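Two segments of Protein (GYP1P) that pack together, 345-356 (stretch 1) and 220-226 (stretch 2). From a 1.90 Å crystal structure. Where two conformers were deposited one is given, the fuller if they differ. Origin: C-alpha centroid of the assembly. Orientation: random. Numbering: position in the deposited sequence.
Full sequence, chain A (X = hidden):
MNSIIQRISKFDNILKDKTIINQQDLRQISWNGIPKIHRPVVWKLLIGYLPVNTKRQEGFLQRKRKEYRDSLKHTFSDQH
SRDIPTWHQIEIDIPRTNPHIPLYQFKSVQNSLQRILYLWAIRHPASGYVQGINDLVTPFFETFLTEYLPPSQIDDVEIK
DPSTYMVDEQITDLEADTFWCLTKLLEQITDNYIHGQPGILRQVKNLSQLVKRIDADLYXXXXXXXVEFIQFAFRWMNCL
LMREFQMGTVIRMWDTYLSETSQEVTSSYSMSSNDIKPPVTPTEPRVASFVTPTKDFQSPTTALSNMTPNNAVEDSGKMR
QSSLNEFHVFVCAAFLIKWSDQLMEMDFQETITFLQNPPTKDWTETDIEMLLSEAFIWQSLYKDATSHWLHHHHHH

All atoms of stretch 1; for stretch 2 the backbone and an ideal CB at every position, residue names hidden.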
# COMPACT_ATOMS: atom_id res chain seq x y z
N GLU A 345 30.06 -5.99 -6.87
CA GLU A 345 31.12 -5.15 -7.44
C GLU A 345 31.05 -3.70 -6.98
O GLU A 345 31.75 -2.84 -7.52
CB GLU A 345 31.05 -5.18 -8.97
CG GLU A 345 31.01 -6.58 -9.59
CD GLU A 345 32.23 -7.41 -9.27
OE1 GLU A 345 33.36 -6.89 -9.39
OE2 GLU A 345 32.07 -8.60 -8.91
N MSE A 346 30.23 -3.42 -5.97
CA MSE A 346 30.06 -2.05 -5.47
C MSE A 346 30.57 -1.84 -4.05
O MSE A 346 30.54 -2.76 -3.24
CB MSE A 346 28.58 -1.66 -5.50
CG MSE A 346 27.98 -1.53 -6.88
SE MSE A 346 26.06 -1.23 -6.75
CE MSE A 346 25.48 -2.55 -8.05
N ASP A 347 31.02 -0.63 -3.76
CA ASP A 347 31.48 -0.30 -2.42
C ASP A 347 30.32 0.38 -1.69
O ASP A 347 29.21 0.46 -2.23
CB ASP A 347 32.72 0.62 -2.45
CG ASP A 347 32.49 1.93 -3.19
OD1 ASP A 347 31.32 2.36 -3.35
OD2 ASP A 347 33.49 2.54 -3.61
N PHE A 348 30.56 0.87 -0.48
CA PHE A 348 29.50 1.50 0.30
C PHE A 348 28.65 2.53 -0.43
O PHE A 348 27.44 2.36 -0.56
CB PHE A 348 30.07 2.15 1.56
CG PHE A 348 29.01 2.80 2.41
CD1 PHE A 348 28.16 2.03 3.19
CD2 PHE A 348 28.84 4.18 2.38
CE1 PHE A 348 27.14 2.62 3.92
CE2 PHE A 348 27.82 4.78 3.11
CZ PHE A 348 26.96 4.00 3.88
N GLN A 349 29.27 3.61 -0.91
CA GLN A 349 28.54 4.67 -1.59
C GLN A 349 27.76 4.18 -2.81
O GLN A 349 26.61 4.58 -3.02
CB GLN A 349 29.48 5.79 -2.01
CG GLN A 349 29.93 6.70 -0.88
CD GLN A 349 30.81 7.85 -1.36
OE1 GLN A 349 31.92 7.63 -1.85
NE2 GLN A 349 30.32 9.08 -1.21
N GLU A 350 28.38 3.34 -3.63
CA GLU A 350 27.73 2.83 -4.82
C GLU A 350 26.52 1.98 -4.46
O GLU A 350 25.47 2.07 -5.10
CB GLU A 350 28.72 2.02 -5.66
CG GLU A 350 29.98 2.79 -5.99
CD GLU A 350 31.02 1.97 -6.72
OE1 GLU A 350 31.25 0.81 -6.32
OE2 GLU A 350 31.63 2.49 -7.68
N THR A 351 26.67 1.15 -3.43
CA THR A 351 25.61 0.26 -2.97
C THR A 351 24.40 1.03 -2.44
O THR A 351 23.27 0.77 -2.88
CB THR A 351 26.14 -0.68 -1.86
OG1 THR A 351 27.12 -1.57 -2.41
CG2 THR A 351 25.01 -1.51 -1.27
N ILE A 352 24.62 1.96 -1.52
CA ILE A 352 23.52 2.74 -0.96
C ILE A 352 22.78 3.51 -2.04
O ILE A 352 21.55 3.52 -2.08
CB ILE A 352 24.02 3.74 0.12
CG1 ILE A 352 24.79 2.98 1.21
CG2 ILE A 352 22.85 4.49 0.73
CD1 ILE A 352 24.00 1.84 1.85
N THR A 353 23.54 4.17 -2.92
CA THR A 353 22.95 4.93 -4.01
C THR A 353 22.08 4.02 -4.87
O THR A 353 20.95 4.36 -5.21
CB THR A 353 24.05 5.56 -4.90
OG1 THR A 353 24.80 6.51 -4.14
CG2 THR A 353 23.43 6.25 -6.11
N PHE A 354 22.61 2.84 -5.21
CA PHE A 354 21.90 1.87 -6.04
C PHE A 354 20.61 1.33 -5.41
O PHE A 354 19.57 1.30 -6.06
CB PHE A 354 22.82 0.70 -6.38
CG PHE A 354 22.20 -0.32 -7.30
CD1 PHE A 354 22.24 -0.15 -8.68
CD2 PHE A 354 21.56 -1.45 -6.79
CE1 PHE A 354 21.65 -1.08 -9.54
CE2 PHE A 354 20.97 -2.39 -7.64
CZ PHE A 354 21.02 -2.20 -9.01
N LEU A 355 20.70 0.88 -4.16
CA LEU A 355 19.53 0.32 -3.49
C LEU A 355 18.46 1.33 -3.11
O LEU A 355 17.33 0.95 -2.79
CB LEU A 355 19.98 -0.47 -2.26
CG LEU A 355 20.81 -1.70 -2.63
CD1 LEU A 355 21.34 -2.38 -1.38
CD2 LEU A 355 19.96 -2.66 -3.47
N GLN A 356 18.80 2.62 -3.12
CA GLN A 356 17.82 3.66 -2.81
C GLN A 356 17.30 4.22 -4.12
O GLN A 356 16.45 5.11 -4.14
CB GLN A 356 18.45 4.78 -1.97
CG GLN A 356 19.03 4.32 -0.64
CD GLN A 356 19.58 5.47 0.19
OE1 GLN A 356 20.19 6.39 -0.34
NE2 GLN A 356 19.37 5.41 1.50
N UNK A 220 28.39 -11.31 3.31
CA UNK A 220 29.78 -11.07 3.68
C UNK A 220 30.34 -9.84 2.96
O UNK A 220 31.15 -9.10 3.52
CB UNK A 220 30.63 -12.30 3.36
N UNK A 221 29.92 -9.62 1.72
CA UNK A 221 30.39 -8.45 0.98
C UNK A 221 29.91 -7.18 1.68
O UNK A 221 30.67 -6.22 1.82
CB UNK A 221 29.90 -8.49 -0.47
N UNK A 222 28.66 -7.19 2.12
CA UNK A 222 28.10 -6.04 2.82
C UNK A 222 28.92 -5.75 4.08
O UNK A 222 29.22 -4.60 4.38
CB UNK A 222 26.63 -6.29 3.18
N UNK A 223 29.26 -6.81 4.81
CA UNK A 223 30.06 -6.63 6.02
C UNK A 223 31.40 -5.99 5.70
O UNK A 223 31.81 -5.04 6.36
CB UNK A 223 30.28 -7.97 6.72
N UNK A 224 32.08 -6.49 4.68
CA UNK A 224 33.37 -5.95 4.30
C UNK A 224 33.28 -4.49 3.84
O UNK A 224 34.20 -3.71 4.07
CB UNK A 224 33.98 -6.81 3.19
N UNK A 225 32.16 -4.13 3.22
CA UNK A 225 31.96 -2.76 2.74
C UNK A 225 31.18 -1.91 3.74
O UNK A 225 30.80 -0.78 3.43
CB UNK A 225 31.23 -2.78 1.40
N UNK A 226 30.96 -2.47 4.92
CA UNK A 226 30.20 -1.83 6.00
C UNK A 226 28.83 -1.31 5.58
O UNK A 226 28.41 -0.21 5.96
CB UNK A 226 31.01 -0.67 6.57

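Stretch 2 is the last turn of a helix and the two residues that leave it, and it lies against the helix at 348-355 and the residues that lead into it. Position 220 is helical, its CB out of reach of stretch 1, so almost any helix-compatible residue would suit; it is Asn-220, which makes no contact across the interface.

At 221 the CA-to-CB bond points toward stretch 1, but nothing there lies within 5.5 Å of the ideal CB, leaving room for a long or ring-bearing side chain. The carbonyl of Met-346, two residues ahead of the helix, offers an acceptor, which favors a donor such as histidine, glutamine, lysine or arginine. The residue is His-221. With chi1 t, its ring reaches across so that NE2 donates a hydrogen bond to Met-346 O at 2.8 Å, the acceptor lying near the ring plane, where an imidazole N-H points.

Position 222 points sideways and again has open space around CB. Farther along the helix, the methyl of Thr-351 and the side chain of Leu-355 present an apolar surface that a leucine, methionine or aromatic residue could reach. Phe-222 does so: its CE1 lies 4.1 Å from Thr-351 CG2 and its CZ 4.3 Å from Leu-355 CD1, so adjacent ring atoms touch residues one turn apart on the helix.

Positions 223 and 224 are helical and out of reach, and stretch 1 constrains neither. They are Gln-223 and Asn-224.

At 225 the backbone leaves helical angles, and CB points toward stretch 1, 4.2 Å from Phe-348 N. Backbone atoms of stretch 1 lie close by, so a small residue or a flexible chain running along them would suit; alanine, serine, glutamine or glutamate would be plausible. Glu-225 folds its side chain with chi1 and chi2 both m. Its CG passes 3.8 Å from Met-346 O and its OE1 comes 3.3 Å from Asp-347 CB, while its backbone O lies 3.6 Å from Phe-348 CB. This is also where the backbones approach most closely, with 5.5 Å between the CA atoms of Glu-225 and Phe-348.

Position 226 has phi/psi of 51/43, a left-handed conformation that suits glycine or asparagine best but does not exclude others. Its CB points sideways, 5.2 Å from Phe-348 CD1, so a flat side chain could turn alongside Phe-348. His-226, with chi1 p, does this: the rings are nearly parallel (13°) but slid apart, barely overlapping, and NE2 lies 3.6 Å from Phe-348 CB.

Stretch 2, residues 220-226: NHFQNEH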
# COMPACT_ATOMS: atom_id res chain seq x y z
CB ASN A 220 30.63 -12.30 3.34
CG ASN A 220 30.28 -13.51 4.20
OD1 ASN A 220 30.62 -14.65 3.86
ND2 ASN A 220 29.60 -13.28 5.32
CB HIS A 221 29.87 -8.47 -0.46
CG HIS A 221 30.29 -7.27 -1.27
ND1 HIS A 221 31.58 -7.08 -1.69
CD2 HIS A 221 29.58 -6.21 -1.71
CE1 HIS A 221 31.66 -5.94 -2.37
NE2 HIS A 221 30.45 -5.40 -2.40
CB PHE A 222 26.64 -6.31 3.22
CG PHE A 222 25.64 -6.10 2.11
CD1 PHE A 222 26.05 -5.68 0.85
CD2 PHE A 222 24.28 -6.30 2.34
CE1 PHE A 222 25.11 -5.46 -0.17
CE2 PHE A 222 23.34 -6.09 1.33
CZ PHE A 222 23.76 -5.67 0.08
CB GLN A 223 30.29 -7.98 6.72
CG GLN A 223 29.11 -8.46 7.55
CD GLN A 223 28.71 -7.46 8.63
OE1 GLN A 223 28.16 -6.40 8.33
NE2 GLN A 223 28.99 -7.79 9.88
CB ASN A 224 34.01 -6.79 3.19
CG ASN A 224 34.65 -8.07 3.73
OD1 ASN A 224 33.97 -8.95 4.25
ND2 ASN A 224 35.96 -8.16 3.60
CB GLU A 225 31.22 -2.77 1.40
CG GLU A 225 31.99 -3.43 0.26
CD GLU A 225 33.35 -2.79 0.03
OE1 GLU A 225 33.42 -1.55 -0.00
OE2 GLU A 225 34.34 -3.54 -0.13
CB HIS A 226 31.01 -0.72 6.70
CG HIS A 226 31.46 0.39 5.81
ND1 HIS A 226 32.53 0.26 4.94
CD2 HIS A 226 31.00 1.65 5.65
CE1 HIS A 226 32.71 1.40 4.30
NE2 HIS A 226 31.79 2.26 4.70
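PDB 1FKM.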